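Local coordinates for collagen adhesin (Staphylococcus aureus, PDB 2F68), which binds collagen as a surface adhesin of Staphylococcus aureus, probably by closing around the collagen triple helix in a "hug", at residues Val180-Thr185 with Trp277-Gly282; Gly207-Tyr212 with Ser250-Ser255. All coordinates share one frame; numbering follows the deposited sequence.

Contact 1: residues Val180-Thr185 with Trp277-Gly282; sequences VSKDIT and WYQEHG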
# COMPACT_ATOMS: atom_id res chain seq x y z
N VAL A 180 -17.02 -10.09 27.49
CA VAL A 180 -18.17 -10.09 26.59
C VAL A 180 -19.28 -11.01 27.12
O VAL A 180 -19.01 -12.11 27.62
CB VAL A 180 -17.75 -10.42 25.12
CG1 VAL A 180 -17.42 -11.91 24.94
CG2 VAL A 180 -18.81 -9.97 24.13
N SER A 181 -20.52 -10.55 27.02
CA SER A 181 -21.68 -11.27 27.55
C SER A 181 -22.27 -12.28 26.57
O SER A 181 -22.99 -13.20 26.98
CB SER A 181 -22.76 -10.28 28.01
OG SER A 181 -23.18 -9.46 26.94
N LYS A 182 -21.97 -12.11 25.29
CA LYS A 182 -22.48 -13.00 24.24
C LYS A 182 -21.39 -13.39 23.23
O LYS A 182 -20.27 -12.89 23.29
CB LYS A 182 -23.68 -12.37 23.53
CG LYS A 182 -23.43 -10.99 22.91
CD LYS A 182 -24.65 -10.46 22.17
CE LYS A 182 -24.79 -11.08 20.78
NZ LYS A 182 -25.98 -10.56 20.06
N ASP A 183 -21.74 -14.29 22.31
CA ASP A 183 -20.81 -14.75 21.28
C ASP A 183 -20.58 -13.69 20.20
O ASP A 183 -21.53 -13.09 19.70
CB ASP A 183 -21.32 -16.05 20.63
CG ASP A 183 -21.35 -17.22 21.60
OD1 ASP A 183 -21.04 -17.03 22.80
OD2 ASP A 183 -21.67 -18.34 21.16
N ILE A 184 -19.31 -13.46 19.87
CA ILE A 184 -18.93 -12.47 18.86
C ILE A 184 -19.11 -13.05 17.46
O ILE A 184 -18.55 -14.10 17.13
CB ILE A 184 -17.48 -11.97 19.05
CG1 ILE A 184 -17.22 -11.58 20.51
CG2 ILE A 184 -17.19 -10.79 18.12
CD1 ILE A 184 -15.75 -11.51 20.90
N THR A 185 -19.89 -12.36 16.64
CA THR A 185 -20.17 -12.80 15.27
C THR A 185 -19.79 -11.71 14.26
O THR A 185 -20.30 -10.59 14.32
CB THR A 185 -21.65 -13.20 15.08
OG1 THR A 185 -22.06 -14.06 16.15
CG2 THR A 185 -21.86 -13.92 13.75
N TRP A 277 -21.79 -8.52 15.45
CA TRP A 277 -22.74 -8.83 16.52
C TRP A 277 -21.99 -9.09 17.82
O TRP A 277 -21.36 -10.14 17.98
CB TRP A 277 -23.60 -10.05 16.15
CG TRP A 277 -24.66 -9.78 15.13
CD1 TRP A 277 -25.96 -9.45 15.37
CD2 TRP A 277 -24.51 -9.82 13.71
NE1 TRP A 277 -26.63 -9.29 14.18
CE2 TRP A 277 -25.77 -9.50 13.14
CE3 TRP A 277 -23.43 -10.09 12.85
CZ2 TRP A 277 -25.98 -9.45 11.76
CZ3 TRP A 277 -23.65 -10.04 11.47
CH2 TRP A 277 -24.91 -9.72 10.95
N TYR A 278 -22.06 -8.13 18.74
CA TYR A 278 -21.39 -8.24 20.04
C TYR A 278 -22.05 -7.38 21.12
O TYR A 278 -22.84 -6.48 20.82
CB TYR A 278 -19.90 -7.89 19.92
CG TYR A 278 -19.62 -6.47 19.49
CD1 TYR A 278 -19.53 -5.44 20.44
CD2 TYR A 278 -19.43 -6.14 18.15
CE1 TYR A 278 -19.27 -4.13 20.05
CE2 TYR A 278 -19.16 -4.84 17.75
CZ TYR A 278 -19.09 -3.84 18.71
OH TYR A 278 -18.83 -2.54 18.32
N GLN A 279 -21.71 -7.67 22.38
CA GLN A 279 -22.15 -6.86 23.51
C GLN A 279 -21.15 -6.92 24.67
O GLN A 279 -21.05 -7.93 25.36
CB GLN A 279 -23.55 -7.27 23.99
CG GLN A 279 -24.10 -6.43 25.14
CD GLN A 279 -25.49 -6.84 25.59
OE1 GLN A 279 -26.07 -7.80 25.08
NE2 GLN A 279 -26.04 -6.11 26.56
N GLU A 280 -20.42 -5.82 24.86
CA GLU A 280 -19.56 -5.66 26.03
C GLU A 280 -20.45 -5.54 27.26
O GLU A 280 -21.42 -4.78 27.26
CB GLU A 280 -18.69 -4.41 25.90
CG GLU A 280 -17.71 -4.43 24.74
CD GLU A 280 -16.82 -3.20 24.70
OE1 GLU A 280 -16.08 -2.95 25.67
OE2 GLU A 280 -16.87 -2.47 23.68
N HIS A 281 -20.13 -6.30 28.31
CA HIS A 281 -20.92 -6.28 29.53
C HIS A 281 -20.76 -4.94 30.26
O HIS A 281 -19.71 -4.66 30.84
CB HIS A 281 -20.59 -7.46 30.44
CG HIS A 281 -21.63 -7.73 31.47
ND1 HIS A 281 -21.44 -7.46 32.81
CD2 HIS A 281 -22.88 -8.24 31.37
CE1 HIS A 281 -22.53 -7.80 33.48
NE2 HIS A 281 -23.42 -8.27 32.63
N GLY A 282 -21.81 -4.13 30.21
CA GLY A 282 -21.78 -2.76 30.70
C GLY A 282 -22.07 -1.78 29.58
O GLY A 282 -22.30 -0.59 29.83
O HOH W 1 -25.40 -10.34 25.64
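Ser181 holds OG between its backbone N and carbonyl carbon (chi1 59°), which turns the hydroxyl onto Gln279, whose CG stands anti to its own backbone N (chi1 -178°) and starts an extended side chain. Ser181 OG lies 3.6 Å from Gln279 CG, and a water joins the same hydroxyl to Gln279 OE1, donating to the amide oxygen at 2.7 Å. Gln279 O receives the backbone N-H of Ser181 in a nearly straight bond of 3.1 Å (173° at the hydrogen), entering almost along the C=O axis. CG2 of Val180 packs against this same carbonyl oxygen. Lys182 crosses Gln279 at about a right angle, its CD 3.8 Å from Gln279 CB; beyond the bend of the lysine chain, NZ forms a salt bridge with Glu285. Beyond the loops, antiparallel sheet forms separately between strands 184-190 and 269-278 of the collagen-binding domain. Thr185 and Trp277 form a hydrogen-bonded pair there: Thr185 N donates to Trp277 O at 3.0 Å and Trp277 N to Thr185 O at 2.8 Å. CB of Thr185 and CB of Trp277 stand 3.9 Å apart on one face of the sheet, and the indole turns an edge to Thr185 O, which lies in the ring plane, 3.5 Å from Trp277 CE3. At the other end, Val180 and Glu280 make a single bridge, two residues out of step with the Thr185 pair, with loops between the two. Ile184 directs CA-H at Trp277 O and rests CG2 near Tyr278 CB, while the Tyr278 ring leads away to stack with Phe152. Ser181 CB meets CD2 of His281 obliquely at the outer margin.

Contact 2: residues Gly207-Tyr212 with Ser250-Ser255; sequences GTHSNY and SYNSFS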
# COMPACT_ATOMS: atom_id res chain seq x y z
N GLY A 207 -3.72 -11.62 24.90
CA GLY A 207 -4.45 -11.57 26.17
C GLY A 207 -4.18 -12.78 27.04
O GLY A 207 -3.02 -13.09 27.33
N THR A 208 -5.25 -13.46 27.45
CA THR A 208 -5.14 -14.66 28.28
C THR A 208 -4.71 -15.86 27.44
O THR A 208 -3.92 -16.69 27.90
CB THR A 208 -6.48 -14.97 29.00
OG1 THR A 208 -7.04 -13.76 29.53
CG2 THR A 208 -6.27 -15.96 30.15
N HIS A 209 -5.22 -15.94 26.22
CA HIS A 209 -4.90 -17.02 25.29
C HIS A 209 -4.01 -16.51 24.16
O HIS A 209 -4.36 -16.61 22.98
CB HIS A 209 -6.18 -17.65 24.74
CG HIS A 209 -7.09 -18.21 25.79
ND1 HIS A 209 -7.14 -19.55 26.10
CD2 HIS A 209 -7.99 -17.60 26.60
CE1 HIS A 209 -8.03 -19.75 27.05
NE2 HIS A 209 -8.56 -18.58 27.38
N SER A 210 -2.85 -15.96 24.53
CA SER A 210 -1.94 -15.31 23.58
C SER A 210 -1.22 -16.30 22.65
O SER A 210 -0.30 -17.00 23.08
CB SER A 210 -0.93 -14.43 24.32
OG SER A 210 -1.58 -13.40 25.04
N ASN A 211 -1.66 -16.34 21.40
CA ASN A 211 -1.05 -17.18 20.36
C ASN A 211 -1.22 -16.61 18.95
O ASN A 211 -2.21 -15.92 18.67
CB ASN A 211 -1.60 -18.61 20.42
CG ASN A 211 -0.82 -19.51 21.36
OD1 ASN A 211 -1.39 -20.16 22.23
ND2 ASN A 211 0.50 -19.56 21.17
N TYR A 212 -0.26 -16.91 18.08
CA TYR A 212 -0.31 -16.49 16.68
C TYR A 212 -0.44 -17.71 15.76
O TYR A 212 0.44 -18.57 15.73
CB TYR A 212 0.93 -15.66 16.32
CG TYR A 212 0.95 -15.13 14.90
CD1 TYR A 212 0.07 -14.14 14.49
CD2 TYR A 212 1.88 -15.62 13.98
CE1 TYR A 212 0.09 -13.64 13.19
CE2 TYR A 212 1.91 -15.13 12.67
CZ TYR A 212 1.01 -14.14 12.29
OH TYR A 212 1.04 -13.66 11.00
N SER A 250 -13.85 -13.18 25.62
CA SER A 250 -13.54 -12.32 26.76
C SER A 250 -12.05 -12.34 27.08
O SER A 250 -11.39 -13.37 26.95
CB SER A 250 -14.35 -12.76 27.99
OG SER A 250 -15.74 -12.64 27.76
N TYR A 251 -11.54 -11.18 27.51
CA TYR A 251 -10.14 -10.99 27.91
C TYR A 251 -9.12 -11.28 26.81
O TYR A 251 -7.94 -11.52 27.09
CB TYR A 251 -9.81 -11.79 29.18
CG TYR A 251 -10.87 -11.76 30.26
CD1 TYR A 251 -11.06 -10.61 31.04
CD2 TYR A 251 -11.67 -12.87 30.52
CE1 TYR A 251 -12.04 -10.58 32.04
CE2 TYR A 251 -12.65 -12.84 31.51
CZ TYR A 251 -12.82 -11.70 32.27
OH TYR A 251 -13.79 -11.67 33.25
N ASN A 252 -9.57 -11.25 25.55
CA ASN A 252 -8.71 -11.54 24.40
C ASN A 252 -8.97 -10.64 23.20
O ASN A 252 -10.11 -10.27 22.93
CB ASN A 252 -8.85 -13.01 23.98
CG ASN A 252 -8.26 -13.97 25.00
OD1 ASN A 252 -7.06 -13.97 25.25
ND2 ASN A 252 -9.11 -14.81 25.57
N SER A 253 -7.90 -10.29 22.50
CA SER A 253 -7.99 -9.49 21.27
C SER A 253 -7.71 -10.36 20.06
O SER A 253 -6.72 -11.10 20.03
CB SER A 253 -7.01 -8.31 21.32
OG SER A 253 -7.16 -7.48 20.19
N PHE A 254 -8.58 -10.28 19.05
CA PHE A 254 -8.46 -11.09 17.85
C PHE A 254 -8.19 -10.24 16.61
O PHE A 254 -9.05 -9.46 16.19
CB PHE A 254 -9.72 -11.95 17.65
CG PHE A 254 -9.98 -12.93 18.76
CD1 PHE A 254 -10.79 -12.58 19.83
CD2 PHE A 254 -9.42 -14.20 18.72
CE1 PHE A 254 -11.03 -13.49 20.86
CE2 PHE A 254 -9.66 -15.12 19.74
CZ PHE A 254 -10.47 -14.76 20.82
N SER A 255 -7.00 -10.39 16.04
CA SER A 255 -6.62 -9.68 14.83
C SER A 255 -6.53 -10.64 13.65
O SER A 255 -5.62 -11.47 13.57
CB SER A 255 -5.29 -8.94 15.03
OG SER A 255 -4.97 -8.16 13.89
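Gly207 and Asn252 face each other as an antiparallel non-hydrogen-bonded pair with CA atoms 4.6 Å apart, where strand 194-207 ends beside the start of strand 252-262 and the chain turns away through Thr208 and His209. The backbone angles of Gly207 are ones that call for glycine, and with no side chain there Tyr251 O packs close against its CA and Asn252 OD1 against its carbonyl carbon. Asn252 sets its CG anti to the carbonyl carbon (chi1 -69°), bringing the amide up under the turn. There Asn252 OD1 accepts the backbone N-H of His209 at 2.9 Å, almost straight at the hydrogen, with the donor tilted slightly from the amide's carbonyl plane. Thr208 N reaches OD1 too, but only in a weak, sharply bent bond, and its other bond, to Tyr251 O at 3.3 Å, is also weak. Thr208 and Tyr251 run side by side in the same direction, Thr208 OG1 lying 3.4 Å from Tyr251 CB. The His209 ring presents its edge to the Asn252 amide, His209 CD2 being 3.2 Å from Asn252 ND2, with the two planes 62° apart; the same ring meets Tyr248 edge-to-face. Within the turn, Ser210 OG donates to Gly207 O from above the carbonyl plane. Since ND2 bonds Tyr248 O, both ends of the buried Asn252 amide are engaged, a pairing that would fix its flip and tie the turn to the end of helix 246-249.

In the fold
Following the chain from the N terminus, the first segment met is 180-185, which opens strand 184-190; strand 194-207 then runs to the turn at 207-212. Helix 218-225, two strands and helix 246-249 follow before 250-255 returns beside that turn and closes the loop of contact 2. Strand 252-262 leads on to strand 269-278, at whose end segment 277-282 closes the larger loop of contact 1, which encloses the smaller one. Contact 2 belongs to the sheet holding strands 194-207 and 252-262, contact 1 to that holding 184-190 and 269-278. They lie about 15 Å apart, centre to centre, and touch where Val180 N and Ser250 OG make a probable hydrogen bond, 2.9 Å long, between the loops leading into strands 184-190 and 252-262.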